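Local coordinates for extracellular solute-binding protein (Bordetella parapertussis, PDB 3PU5) that probably binds a small solute, perhaps a polyamine, outside the cytoplasmic membrane and presents it for uptake by an ABC-type transporter, at residues A[16-19]-A[20-24]; A[212-215]-A[216-220]; A[246-249]-A[250-254]; A[257-260]-A[261-265]; A[266-269]-A[270-274]. One frame throughout, in Å; residues are numbered along the deposited sequence.

Contact 1 (A[16-19]-A[20-24])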
loop_
_atom_site.group_PDB
_atom_site.type_symbol
_atom_site.label_atom_id
_atom_site.label_comp_id
_atom_site.label_asym_id
_atom_site.label_seq_id
_atom_site.Cartn_x
_atom_site.Cartn_y
_atom_site.Cartn_z
ATOM N N SER A 16 -10.569 -11.223 -2.560
ATOM C CA SER A 16 -9.449 -11.799 -3.283
ATOM C C SER A 16 -8.151 -11.754 -2.472
ATOM O O SER A 16 -7.316 -12.656 -2.566
ATOM C CB SER A 16 -9.267 -11.049 -4.603
ATOM O OG SER A 16 -8.376 -11.738 -5.453
ATOM N N PHE A 17 -7.981 -10.693 -1.688
ATOM C CA PHE A 17 -6.791 -10.553 -0.854
ATOM C C PHE A 17 -6.721 -11.743 0.092
ATOM O O PHE A 17 -5.721 -12.454 0.128
ATOM C CB PHE A 17 -6.849 -9.244 -0.066
ATOM C CG PHE A 17 -5.628 -8.978 0.786
ATOM C CD1 PHE A 17 -5.553 -9.466 2.084
ATOM C CD2 PHE A 17 -4.569 -8.216 0.297
ATOM C CE1 PHE A 17 -4.450 -9.215 2.874
ATOM C CE2 PHE A 17 -3.456 -7.950 1.091
ATOM C CZ PHE A 17 -3.395 -8.461 2.378
ATOM N N LEU A 18 -7.797 -11.956 0.850
ATOM C CA LEU A 18 -7.856 -13.047 1.820
ATOM C C LEU A 18 -7.688 -14.431 1.168
ATOM O O LEU A 18 -7.003 -15.304 1.705
ATOM C CB LEU A 18 -9.163 -12.979 2.628
ATOM C CG LEU A 18 -9.255 -13.908 3.843
ATOM C CD1 LEU A 18 -10.235 -13.364 4.886
ATOM C CD2 LEU A 18 -9.634 -15.324 3.442
ATOM N N GLU A 19 -8.326 -14.624 0.019
ATOM C CA GLU A 19 -8.234 -15.890 -0.699
ATOM C C GLU A 19 -6.788 -16.155 -1.080
ATOM O O GLU A 19 -6.315 -17.298 -1.051
ATOM C CB GLU A 19 -9.088 -15.843 -1.963
ATOM C CG GLU A 19 -10.569 -15.641 -1.698
ATOM C CD GLU A 19 -11.362 -15.412 -2.977
ATOM O OE1 GLU A 19 -10.740 -15.309 -4.066
ATOM O OE2 GLU A 19 -12.610 -15.332 -2.885
ATOM N N ASN A 20 -6.085 -15.089 -1.448
ATOM C CA ASN A 20 -4.705 -15.249 -1.871
ATOM C C ASN A 20 -3.726 -15.409 -0.725
ATOM O O ASN A 20 -2.744 -16.121 -0.862
ATOM C CB ASN A 20 -4.302 -14.162 -2.860
ATOM C CG ASN A 20 -4.825 -14.455 -4.254
ATOM O OD1 ASN A 20 -4.241 -15.258 -4.979
ATOM N ND2 ASN A 20 -5.942 -13.836 -4.619
ATOM N N VAL A 21 -4.008 -14.772 0.412
ATOM C CA VAL A 21 -3.247 -15.045 1.622
ATOM C C VAL A 21 -3.390 -16.514 2.005
ATOM O O VAL A 21 -2.419 -17.156 2.374
ATOM C CB VAL A 21 -3.709 -14.178 2.811
ATOM C CG1 VAL A 21 -3.042 -14.669 4.095
ATOM C CG2 VAL A 21 -3.384 -12.701 2.563
ATOM N N ARG A 22 -4.611 -17.039 1.918
ATOM C CA ARG A 22 -4.864 -18.443 2.242
ATOM C C ARG A 22 -4.097 -19.355 1.289
ATOM O O ARG A 22 -3.386 -20.263 1.709
ATOM C CB ARG A 22 -6.363 -18.765 2.172
ATOM C CG ARG A 22 -6.684 -20.212 2.579
ATOM C CD ARG A 22 -8.167 -20.557 2.444
ATOM N NE ARG A 22 -8.994 -19.837 3.414
ATOM C CZ ARG A 22 -9.973 -18.999 3.083
ATOM N NH1 ARG A 22 -10.258 -18.779 1.803
ATOM N NH2 ARG A 22 -10.676 -18.387 4.030
ATOM N N LYS A 23 -4.246 -19.095 -0.002
ATOM C CA LYS A 23 -3.635 -19.922 -1.038
ATOM C C LYS A 23 -2.102 -19.892 -1.024
ATOM O O LYS A 23 -1.435 -20.926 -1.196
ATOM C CB LYS A 23 -4.149 -19.462 -2.403
ATOM C CG LYS A 23 -3.714 -20.321 -3.579
ATOM C CD LYS A 23 -4.302 -19.774 -4.873
ATOM C CE LYS A 23 -4.073 -20.710 -6.049
ATOM N NZ LYS A 23 -4.554 -20.098 -7.329
ATOM N N HIS A 24 -1.538 -18.707 -0.821
ATOM C CA HIS A 24 -0.099 -18.528 -1.024
ATOM C C HIS A 24 0.730 -18.388 0.244
ATOM O O HIS A 24 1.963 -18.475 0.200
ATOM C CB HIS A 24 0.150 -17.359 -1.979
ATOM C CG HIS A 24 -0.471 -17.560 -3.324
ATOM N ND1 HIS A 24 -0.049 -18.544 -4.193
ATOM C CD2 HIS A 24 -1.504 -16.937 -3.934
ATOM C CE1 HIS A 24 -0.785 -18.504 -5.288
ATOM N NE2 HIS A 24 -1.677 -17.538 -5.156
#

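Contact 2 (A[212-215]-A[216-220])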
loop_
_atom_site.group_PDB
_atom_site.type_symbol
_atom_site.label_atom_id
_atom_site.label_comp_id
_atom_site.label_asym_id
_atom_site.label_seq_id
_atom_site.Cartn_x
_atom_site.Cartn_y
_atom_site.Cartn_z
ATOM N N GLY A 212 -2.750 6.488 -10.282
ATOM C CA GLY A 212 -3.318 5.157 -10.350
ATOM C C GLY A 212 -2.360 4.122 -9.785
ATOM O O GLY A 212 -1.157 4.380 -9.632
ATOM N N TRP A 213 -2.891 2.943 -9.484
ATOM C CA TRP A 213 -2.104 1.889 -8.855
ATOM C C TRP A 213 -1.406 1.025 -9.889
ATOM O O TRP A 213 -1.957 0.755 -10.959
ATOM C CB TRP A 213 -2.983 1.059 -7.907
ATOM C CG TRP A 213 -3.250 1.837 -6.658
ATOM C CD1 TRP A 213 -2.556 1.767 -5.487
ATOM C CD2 TRP A 213 -4.232 2.865 -6.482
ATOM N NE1 TRP A 213 -3.056 2.671 -4.584
ATOM C CE2 TRP A 213 -4.089 3.359 -5.171
ATOM C CE3 TRP A 213 -5.232 3.406 -7.302
ATOM C CZ2 TRP A 213 -4.898 4.370 -4.661
ATOM C CZ3 TRP A 213 -6.045 4.415 -6.789
ATOM C CH2 TRP A 213 -5.869 4.885 -5.481
ATOM N N ASP A 214 -0.183 0.610 -9.579
ATOM C CA ASP A 214 0.579 -0.190 -10.537
ATOM C C ASP A 214 -0.146 -1.482 -10.909
ATOM O O ASP A 214 -0.424 -1.714 -12.082
ATOM C CB ASP A 214 2.032 -0.449 -10.089
ATOM C CG ASP A 214 2.139 -1.133 -8.721
ATOM O OD1 ASP A 214 1.237 -0.997 -7.860
ATOM O OD2 ASP A 214 3.161 -1.807 -8.501
ATOM N N GLY A 215 -0.466 -2.309 -9.917
ATOM C CA GLY A 215 -1.094 -3.594 -10.183
ATOM C C GLY A 215 -2.415 -3.477 -10.924
ATOM O O GLY A 215 -2.643 -4.136 -11.942
ATOM N N ARG A 216 -3.299 -2.633 -10.402
ATOM C CA ARG A 216 -4.596 -2.416 -11.021
ATOM C C ARG A 216 -4.458 -1.981 -12.474
ATOM O O ARG A 216 -5.187 -2.462 -13.346
ATOM C CB ARG A 216 -5.385 -1.388 -10.219
ATOM C CG ARG A 216 -5.874 -1.955 -8.904
ATOM C CD ARG A 216 -6.660 -0.947 -8.108
ATOM N NE ARG A 216 -7.818 -1.587 -7.499
ATOM C CZ ARG A 216 -7.946 -1.857 -6.209
ATOM N NH1 ARG A 216 -6.979 -1.537 -5.358
ATOM N NH2 ARG A 216 -9.048 -2.446 -5.770
ATOM N N THR A 217 -3.515 -1.078 -12.732
ATOM C CA THR A 217 -3.325 -0.562 -14.080
ATOM C C THR A 217 -2.725 -1.650 -14.983
ATOM O O THR A 217 -3.095 -1.750 -16.161
ATOM C CB THR A 217 -2.447 0.711 -14.090
ATOM O OG1 THR A 217 -2.969 1.670 -13.159
ATOM C CG2 THR A 217 -2.431 1.336 -15.473
ATOM N N PHE A 218 -1.827 -2.475 -14.432
ATOM C CA PHE A 218 -1.209 -3.557 -15.210
ATOM C C PHE A 218 -2.281 -4.526 -15.697
ATOM O O PHE A 218 -2.281 -4.939 -16.853
ATOM C CB PHE A 218 -0.150 -4.336 -14.406
ATOM C CG PHE A 218 1.037 -3.510 -13.953
ATOM C CD1 PHE A 218 1.407 -2.359 -14.615
ATOM C CD2 PHE A 218 1.806 -3.928 -12.871
ATOM C CE1 PHE A 218 2.503 -1.622 -14.199
ATOM C CE2 PHE A 218 2.898 -3.201 -12.440
ATOM C CZ PHE A 218 3.253 -2.045 -13.106
ATOM N N ILE A 219 -3.196 -4.883 -14.800
ATOM C CA ILE A 219 -4.300 -5.774 -15.140
ATOM C C ILE A 219 -5.124 -5.201 -16.294
ATOM O O ILE A 219 -5.424 -5.905 -17.262
ATOM C CB ILE A 219 -5.182 -6.049 -13.910
ATOM C CG1 ILE A 219 -4.357 -6.782 -12.843
ATOM C CG2 ILE A 219 -6.429 -6.858 -14.301
ATOM C CD1 ILE A 219 -5.042 -6.905 -11.493
ATOM N N ALA A 220 -5.469 -3.919 -16.195
ATOM C CA ALA A 220 -6.211 -3.238 -17.252
ATOM C C ALA A 220 -5.400 -3.164 -18.544
ATOM O O ALA A 220 -5.932 -3.391 -19.632
ATOM C CB ALA A 220 -6.631 -1.831 -16.803
HETATM O O HOH W 1 -5.204 2.256 -10.854
#

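Contact 3 (A[246-249]-A[250-254])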
loop_
_atom_site.group_PDB
_atom_site.type_symbol
_atom_site.label_atom_id
_atom_site.label_comp_id
_atom_site.label_asym_id
_atom_site.label_seq_id
_atom_site.Cartn_x
_atom_site.Cartn_y
_atom_site.Cartn_z
ATOM N N VAL A 246 3.369 -9.832 15.380
ATOM C CA VAL A 246 3.064 -10.853 16.372
ATOM C C VAL A 246 2.337 -10.239 17.572
ATOM O O VAL A 246 2.830 -9.291 18.183
ATOM C CB VAL A 246 4.354 -11.528 16.875
ATOM C CG1 VAL A 246 4.028 -12.559 17.957
ATOM C CG2 VAL A 246 5.101 -12.181 15.715
ATOM N N VAL A 247 1.174 -10.794 17.912
ATOM C CA VAL A 247 0.370 -10.324 19.045
ATOM C C VAL A 247 0.917 -10.783 20.400
ATOM O O VAL A 247 1.033 -11.987 20.654
ATOM C CB VAL A 247 -1.089 -10.813 18.909
ATOM C CG1 VAL A 247 -1.889 -10.495 20.172
ATOM C CG2 VAL A 247 -1.738 -10.210 17.652
ATOM N N LYS A 248 1.265 -9.828 21.261
ATOM C CA LYS A 248 1.796 -10.148 22.589
ATOM C C LYS A 248 0.869 -11.095 23.333
ATOM O O LYS A 248 -0.324 -10.834 23.434
ATOM C CB LYS A 248 1.951 -8.880 23.435
ATOM C CG LYS A 248 3.277 -8.163 23.326
ATOM C CD LYS A 248 3.375 -7.098 24.422
ATOM C CE LYS A 248 4.406 -6.029 24.078
ATOM N NZ LYS A 248 4.438 -4.945 25.112
ATOM N N GLY A 249 1.417 -12.186 23.862
ATOM C CA GLY A 249 0.646 -13.105 24.685
ATOM C C GLY A 249 -0.067 -14.200 23.914
ATOM O O GLY A 249 -0.723 -15.050 24.508
ATOM N N GLY A 250 0.040 -14.177 22.588
ATOM C CA GLY A 250 -0.509 -15.247 21.772
ATOM C C GLY A 250 0.497 -16.384 21.684
ATOM O O GLY A 250 1.415 -16.463 22.501
ATOM N N LYS A 251 0.324 -17.272 20.706
ATOM C CA LYS A 251 1.283 -18.350 20.478
ATOM C C LYS A 251 2.465 -17.782 19.707
ATOM O O LYS A 251 2.588 -17.980 18.495
ATOM C CB LYS A 251 0.631 -19.499 19.705
ATOM C CG LYS A 251 -0.471 -20.221 20.485
ATOM C CD LYS A 251 -1.176 -21.260 19.631
ATOM C CE LYS A 251 -2.194 -22.053 20.449
ATOM N NZ LYS A 251 -3.409 -21.258 20.698
ATOM N N GLU A 252 3.330 -17.068 20.426
ATOM C CA GLU A 252 4.299 -16.171 19.804
ATOM C C GLU A 252 5.320 -16.869 18.925
ATOM O O GLU A 252 5.716 -16.332 17.897
ATOM C CB GLU A 252 4.992 -15.308 20.864
ATOM C CG GLU A 252 4.019 -14.414 21.620
ATOM C CD GLU A 252 4.719 -13.368 22.458
ATOM O OE1 GLU A 252 5.964 -13.326 22.438
ATOM O OE2 GLU A 252 4.023 -12.577 23.127
ATOM N N ASP A 253 5.736 -18.070 19.314
ATOM C CA ASP A 253 6.724 -18.800 18.524
ATOM C C ASP A 253 6.146 -19.322 17.213
ATOM O O ASP A 253 6.795 -19.257 16.173
ATOM C CB ASP A 253 7.369 -19.923 19.341
ATOM C CG ASP A 253 8.324 -19.390 20.399
ATOM O OD1 ASP A 253 8.938 -18.328 20.160
ATOM O OD2 ASP A 253 8.455 -20.020 21.470
ATOM N N LEU A 254 4.920 -19.824 17.248
ATOM C CA LEU A 254 4.256 -20.225 16.010
ATOM C C LEU A 254 3.976 -19.001 15.122
ATOM O O LEU A 254 4.136 -19.055 13.907
ATOM C CB LEU A 254 2.953 -20.964 16.315
ATOM C CG LEU A 254 3.093 -22.181 17.232
ATOM C CD1 LEU A 254 1.800 -22.990 17.259
ATOM C CD2 LEU A 254 4.251 -23.045 16.767
#

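Contact 4 (A[257-260]-A[261-265])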
loop_
_atom_site.group_PDB
_atom_site.type_symbol
_atom_site.label_atom_id
_atom_site.label_comp_id
_atom_site.label_asym_id
_atom_site.label_seq_id
_atom_site.Cartn_x
_atom_site.Cartn_y
_atom_site.Cartn_z
ATOM N N ALA A 257 6.995 -17.919 13.443
ATOM C CA ALA A 257 7.263 -18.898 12.402
ATOM C C ALA A 257 6.412 -18.616 11.171
ATOM O O ALA A 257 6.910 -18.656 10.040
ATOM C CB ALA A 257 7.018 -20.305 12.917
ATOM N N PHE A 258 5.134 -18.317 11.380
ATOM C CA PHE A 258 4.297 -17.926 10.251
ATOM C C PHE A 258 4.816 -16.640 9.593
ATOM O O PHE A 258 4.919 -16.549 8.360
ATOM C CB PHE A 258 2.825 -17.745 10.659
ATOM C CG PHE A 258 1.966 -17.247 9.536
ATOM C CD1 PHE A 258 1.531 -18.112 8.543
ATOM C CD2 PHE A 258 1.644 -15.899 9.432
ATOM C CE1 PHE A 258 0.765 -17.641 7.470
ATOM C CE2 PHE A 258 0.870 -15.425 8.371
ATOM C CZ PHE A 258 0.434 -16.295 7.390
HETATM N N MSE A 259 5.133 -15.640 10.406
HETATM C CA MSE A 259 5.612 -14.376 9.856
HETATM C C MSE A 259 6.892 -14.605 9.053
HETATM O O MSE A 259 7.075 -14.046 7.976
HETATM C CB MSE A 259 5.862 -13.370 10.973
HETATM C CG MSE A 259 6.256 -11.986 10.494
HETATM SE SE MSE A 259 6.286 -10.719 12.004
HETATM C CE MSE A 259 6.828 -9.113 11.019
ATOM N N ASN A 260 7.774 -15.445 9.579
ATOM C CA ASN A 260 9.005 -15.750 8.873
ATOM C C ASN A 260 8.726 -16.349 7.502
ATOM O O ASN A 260 9.396 -16.021 6.529
ATOM C CB ASN A 260 9.858 -16.721 9.674
ATOM C CG ASN A 260 11.200 -16.962 9.031
ATOM O OD1 ASN A 260 11.947 -16.019 8.765
ATOM N ND2 ASN A 260 11.510 -18.225 8.760
ATOM N N TYR A 261 7.739 -17.238 7.434
ATOM C CA TYR A 261 7.373 -17.830 6.154
ATOM C C TYR A 261 6.741 -16.788 5.225
ATOM O O TYR A 261 7.097 -16.700 4.054
ATOM C CB TYR A 261 6.455 -19.056 6.318
ATOM C CG TYR A 261 6.138 -19.685 4.980
ATOM C CD1 TYR A 261 4.927 -19.449 4.357
ATOM C CD2 TYR A 261 7.087 -20.451 4.308
ATOM C CE1 TYR A 261 4.646 -19.988 3.114
ATOM C CE2 TYR A 261 6.818 -20.995 3.069
ATOM C CZ TYR A 261 5.596 -20.759 2.476
ATOM O OH TYR A 261 5.313 -21.279 1.242
ATOM N N ALA A 262 5.829 -15.983 5.764
ATOM C CA ALA A 262 5.065 -15.030 4.952
ATOM C C ALA A 262 5.966 -13.986 4.315
ATOM O O ALA A 262 5.685 -13.477 3.229
ATOM C CB ALA A 262 3.972 -14.346 5.802
ATOM N N LEU A 263 7.046 -13.661 5.009
ATOM C CA LEU A 263 7.981 -12.644 4.550
ATOM C C LEU A 263 9.126 -13.277 3.773
ATOM O O LEU A 263 10.011 -12.571 3.272
ATOM C CB LEU A 263 8.531 -11.844 5.746
ATOM C CG LEU A 263 7.508 -10.976 6.496
ATOM C CD1 LEU A 263 8.125 -10.288 7.723
ATOM C CD2 LEU A 263 6.905 -9.956 5.549
ATOM N N GLY A 264 9.106 -14.605 3.683
ATOM C CA GLY A 264 10.151 -15.342 2.996
ATOM C C GLY A 264 9.993 -15.266 1.491
ATOM O O GLY A 264 8.936 -14.875 0.979
ATOM N N GLU A 265 11.041 -15.662 0.774
ATOM C CA GLU A 265 11.093 -15.483 -0.677
ATOM C C GLU A 265 9.998 -16.259 -1.430
ATOM O O GLU A 265 9.408 -15.752 -2.385
ATOM C CB GLU A 265 12.487 -15.858 -1.209
ATOM C CG GLU A 265 12.641 -15.669 -2.709
ATOM C CD GLU A 265 13.998 -16.123 -3.249
ATOM O OE1 GLU A 265 14.921 -16.394 -2.438
ATOM O OE2 GLU A 265 14.136 -16.196 -4.493
#

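Contact 5 (A[266-269]-A[270-274])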
loop_
_atom_site.group_PDB
_atom_site.type_symbol
_atom_site.label_atom_id
_atom_site.label_comp_id
_atom_site.label_asym_id
_atom_site.label_seq_id
_atom_site.Cartn_x
_atom_site.Cartn_y
_atom_site.Cartn_z
ATOM N N GLU A 266 9.724 -17.481 -0.997
ATOM C CA GLU A 266 8.765 -18.330 -1.701
ATOM C C GLU A 266 7.337 -17.782 -1.602
ATOM O O GLU A 266 6.636 -17.640 -2.608
ATOM C CB GLU A 266 8.851 -19.761 -1.162
ATOM C CG GLU A 266 7.700 -20.683 -1.546
ATOM C CD GLU A 266 7.886 -22.083 -0.967
ATOM O OE1 GLU A 266 8.753 -22.825 -1.471
ATOM O OE2 GLU A 266 7.178 -22.445 -0.003
ATOM N N ALA A 267 6.910 -17.454 -0.392
ATOM C CA ALA A 267 5.562 -16.944 -0.189
ATOM C C ALA A 267 5.409 -15.526 -0.745
ATOM O O ALA A 267 4.382 -15.185 -1.328
ATOM C CB ALA A 267 5.192 -16.997 1.287
ATOM N N GLN A 268 6.431 -14.697 -0.569
ATOM C CA GLN A 268 6.374 -13.339 -1.093
ATOM C C GLN A 268 6.177 -13.366 -2.603
ATOM O O GLN A 268 5.330 -12.649 -3.151
ATOM C CB GLN A 268 7.635 -12.564 -0.730
ATOM C CG GLN A 268 7.637 -12.059 0.701
ATOM C CD GLN A 268 6.768 -10.828 0.874
ATOM O OE1 GLN A 268 6.964 -9.827 0.190
ATOM N NE2 GLN A 268 5.797 -10.896 1.786
ATOM N N LYS A 269 6.954 -14.201 -3.285
ATOM C CA LYS A 269 6.824 -14.270 -4.729
ATOM C C LYS A 269 5.438 -14.767 -5.125
ATOM O O LYS A 269 4.782 -14.184 -5.991
ATOM C CB LYS A 269 7.891 -15.174 -5.338
ATOM C CG LYS A 269 7.851 -15.229 -6.858
ATOM C CD LYS A 269 8.874 -16.235 -7.368
ATOM C CE LYS A 269 9.315 -15.916 -8.786
ATOM N NZ LYS A 269 8.189 -15.861 -9.732
ATOM N N ALA A 270 4.996 -15.850 -4.498
ATOM C CA ALA A 270 3.737 -16.475 -4.882
ATOM C C ALA A 270 2.555 -15.533 -4.644
ATOM O O ALA A 270 1.714 -15.357 -5.512
ATOM C CB ALA A 270 3.544 -17.791 -4.129
ATOM N N PHE A 271 2.511 -14.915 -3.470
ATOM C CA PHE A 271 1.427 -13.994 -3.137
ATOM C C PHE A 271 1.476 -12.733 -4.009
ATOM O O PHE A 271 0.467 -12.345 -4.597
ATOM C CB PHE A 271 1.455 -13.637 -1.640
ATOM C CG PHE A 271 0.395 -12.641 -1.225
ATOM C CD1 PHE A 271 -0.936 -13.030 -1.100
ATOM C CD2 PHE A 271 0.733 -11.315 -0.966
ATOM C CE1 PHE A 271 -1.911 -12.120 -0.712
ATOM C CE2 PHE A 271 -0.233 -10.398 -0.579
ATOM C CZ PHE A 271 -1.557 -10.800 -0.447
ATOM N N CYS A 272 2.644 -12.106 -4.120
ATOM C CA CYS A 272 2.719 -10.834 -4.835
ATOM C C CYS A 272 2.490 -10.979 -6.340
ATOM O O CYS A 272 1.870 -10.120 -6.959
ATOM C CB CYS A 272 4.030 -10.114 -4.537
ATOM S SG CYS A 272 4.160 -9.620 -2.808
ATOM N N GLU A 273 2.975 -12.069 -6.929
ATOM C CA GLU A 273 2.725 -12.320 -8.346
ATOM C C GLU A 273 1.231 -12.509 -8.623
ATOM O O GLU A 273 0.711 -12.057 -9.647
ATOM C CB GLU A 273 3.490 -13.561 -8.800
ATOM C CG GLU A 273 5.002 -13.377 -8.837
ATOM C CD GLU A 273 5.536 -13.079 -10.224
ATOM O OE1 GLU A 273 4.726 -12.953 -11.168
ATOM O OE2 GLU A 273 6.771 -12.973 -10.369
ATOM N N ALA A 274 0.551 -13.198 -7.711
ATOM C CA ALA A 274 -0.880 -13.458 -7.851
ATOM C C ALA A 274 -1.703 -12.167 -7.737
ATOM O O ALA A 274 -2.698 -11.983 -8.442
ATOM C CB ALA A 274 -1.327 -14.474 -6.798
#

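Contact 1 (A[16-19]-A[20-24])
Residues Ser-16 to Lys-23 form the opening turns of helix 15-33, where i to i+4 backbone bonds run from Asn-20 N to Ser-16 O, Val-21 N to Phe-17 O, Arg-22 N to Leu-18 O and Lys-23 N to Glu-19 O. The first of these carbonyls carries a second load. Asn-20 folds its amide back along the helix, with CG beside its own backbone N (chi1 -79°), and Asn-20 ND2 donates to Ser-16 O at 2.7 Å. Asn-20 N, at 2.9 Å from Ser-16 O, arrives from the opposite face of the carbonyl plane, so one oxygen is gripped from two sides by a single residue. The side-chain bond lies close to the amide plane of Asn-20, which fixes the turn of that amide. The helix is the crossover of the beta-alpha-beta unit made with the parallel strands 7-12 and 36-41, the kind of unit from which periplasmic-binding-protein lobes are built. On the side facing helix 265-275, Phe-17 CE1 meets the methyl Val-21 CG2 at 3.7 Å; the ring itself packs edge-to-face with Phe-271 of that helix. One position further round, a bend at chi3 (-68°) brings the Arg-22 guanidinium back so that Leu-18 CD2 lies over one of its faces, 3.3 Å from Arg-22 NH2, while Leu-18 also touches Leu-39 and Pro-41.

Contact 2 (A[212-215]-A[216-220])
Trp-213 O accepts two hydrogen bonds from Thr-217, one from the backbone and one from the hydroxyl. Thr-217 N lies 3.0 Å from Trp-213 O and Thr-217 OG1 only 2.6 Å from it, the two donors reaching the oxygen from opposite faces of the carbonyl plane. Because OG1 stands beside the threonine's own backbone N (chi1 -52°), the hydroxyl faces back down the first turn. A water extends this grip: it accepts from Trp-213 N at 2.8 Å and donates to Thr-217 OG1 at 3.3 Å. The bonds span a strand-to-helix junction, in which strand 209-213 runs directly into helix 214-223 with Trp-213 as N-cap residue. Ordinary helical bonds follow, from Phe-218 N to Asp-214 O and from Ile-219 N to Gly-215 O.

Packing centres on Phe-218. Its ring lies across Asp-214 O, which sits 3.0 Å above the ring plane and toward the rim, while Asp-214 CB approaches Phe-218 CZ at 3.6 Å. The carboxylate is turned 68° from the ring, and its OD1 accepts from Ser-112 N of strand 111-117. On another side of the junction, Trp-213 CB lies against Arg-216 CB, and the indole packs edge-to-face with Phe-195.

Contact 3 (A[246-249]-A[250-254])
Glu-252 reaches back from the first turn of its helix to Gly-249, and this bond is the tight part of the contact. Glu-252 OE2 accepts from Gly-249 N at 2.7 Å, nearly straight at 170°, using the anti lone pair that points away from the other carboxylate oxygen. The chain runs extended beyond CG, long enough to carry the carboxylate across the mouth of the turn, where OE2 also comes within 3.3 Å of Lys-248 CA. Beneath it, Gly-250 N donates to Val-247 O at 3.1 Å, closing the turn. Gly-249 has a positive phi, and in its conformation a CB would press on the preceding carbonyl oxygen. The buried Val-246 fills the inner side: its CG1 touches Glu-252 CA and CG, each at 4.1 Å, the valine and glutamate side chains crossing at about a right angle.

The solvent side is looser. Gly-249 is exposed at the corner, and Lys-248 donates from NZ to Lys-77 O. The backbone N of Lys-251, the N-cap residue, is held by Asp-61 OD2, and its NZ makes a weak bond to a glycerol probably taken from the crystallisation liquor. The whole is a type II beta turn from Val-247 to Gly-250, with an inverse gamma turn centred on Lys-251, linking strand 238-246 to helix 252-262.

Contact 4 (A[257-260]-A[261-265])
Over one face of the Phe-258 ring lies the methyl Ala-262 CB, 4.2 Å from Phe-258 CE2 and one helical turn further on. The same phenyl meets Phe-29 of helix 15-33 edge-to-face and touches Ile-8 and Val-10 of strand 7-12. The other ring, that of Tyr-261, is directed toward helix 15-33, against Pro-28, Phe-29 and Gln-32; its hydroxyl is hydrogen-bonded to Glu-266.

A second apolar pair runs alongside. Selenomethionine Met-259 is fully extended, with chi2 172° and chi3 180°, and both its CG and its CE come within 3.7 Å of Leu-263 CD1. The leucine branch therefore rests against two points of one chain, the two side chains crossing at a slant, with Met-244 of strand 238-246 also touching Met-259.

Backbone bonds link Tyr-261 N to Ala-257 O, Ala-262 N to Phe-258 O and Leu-263 N to Met-259 O, the last at 3.0 Å. Gly-264 N instead donates to Tyr-261 O at 2.9 Å, a shorter span that marks the end of helix 252-262. Asn-260 O accepts from Ser-89 OG and Ala-262 O from Gln-268 NE2. The chemistry thus divides: apolar groups join the helix to strands 7-12 and 238-246 and to helix 15-33, while carbonyls of its last turn are satisfied by side chains from beyond it.

Contact 5 (A[266-269]-A[270-274])
Cys-272 N donates to Gln-268 O at 2.9 Å, and Glu-273 N to Lys-269 O at the same distance, two firm bonds of a regular helix that also pairs Ala-270 N with Glu-266 O and Phe-271 N with Ala-267 O. The amide of the buried Gln-268 is held by main-chain atoms: OE1 accepts from Val-280 N, and NE2 donates to Tyr-108 O. Weaker is the salt bridge between Lys-269 and Glu-273, one turn apart, with Lys-269 NZ 3.3 Å from Glu-273 OE2; as a hydrogen bond it is weak. The ammonium is brought round by a bend at the last torsion of the lysine (chi4 -57°), and the glutamate bends at chi2 to meet it. Glu-273 OE2 has a further partner in Ser-287 N, so the carboxylate is positioned by a loop as well as by the lysine.

Farther down these two side chains, Lys-269 CG and Glu-273 CG approach to 3.9 Å. Cys-272 SG packs 3.3 Å from Gln-268 O, and Gln-268 OE1 stands 4.1 Å from the same sulfur. Ala-270 CB rests 3.4 Å from Glu-266 O.

The Phe-271 ring packs on helix 15-33, where it touches Val-21 and Met-25. Ala-274 meets Asn-20 and His-24, so that helix 265-275 lies against helix 15-33 on one side and against the loops of Ala-279 and Tyr-286 on others.

From the N terminus, contact 1 opens the first crossover helix, 15-33. Contact 2 comes next, turning strand 209-213 into helix 214-223; its centre is about 17 Å from that of contact 5, without touching it. Contact 3 closes the turn after strand 238-246 and starts helix 252-262, which contact 4 finishes; Val-246 meets Met-259 between them. Contact 5 follows on helix 265-275, tied to contact 4 by two probable hydrogen bonds. All five are in series, none nested or crossing. Contacts 4 and 5 both pack on contact 1, joining three helices, whereas contact 2 lies opposite contact 3 across the chain's centre.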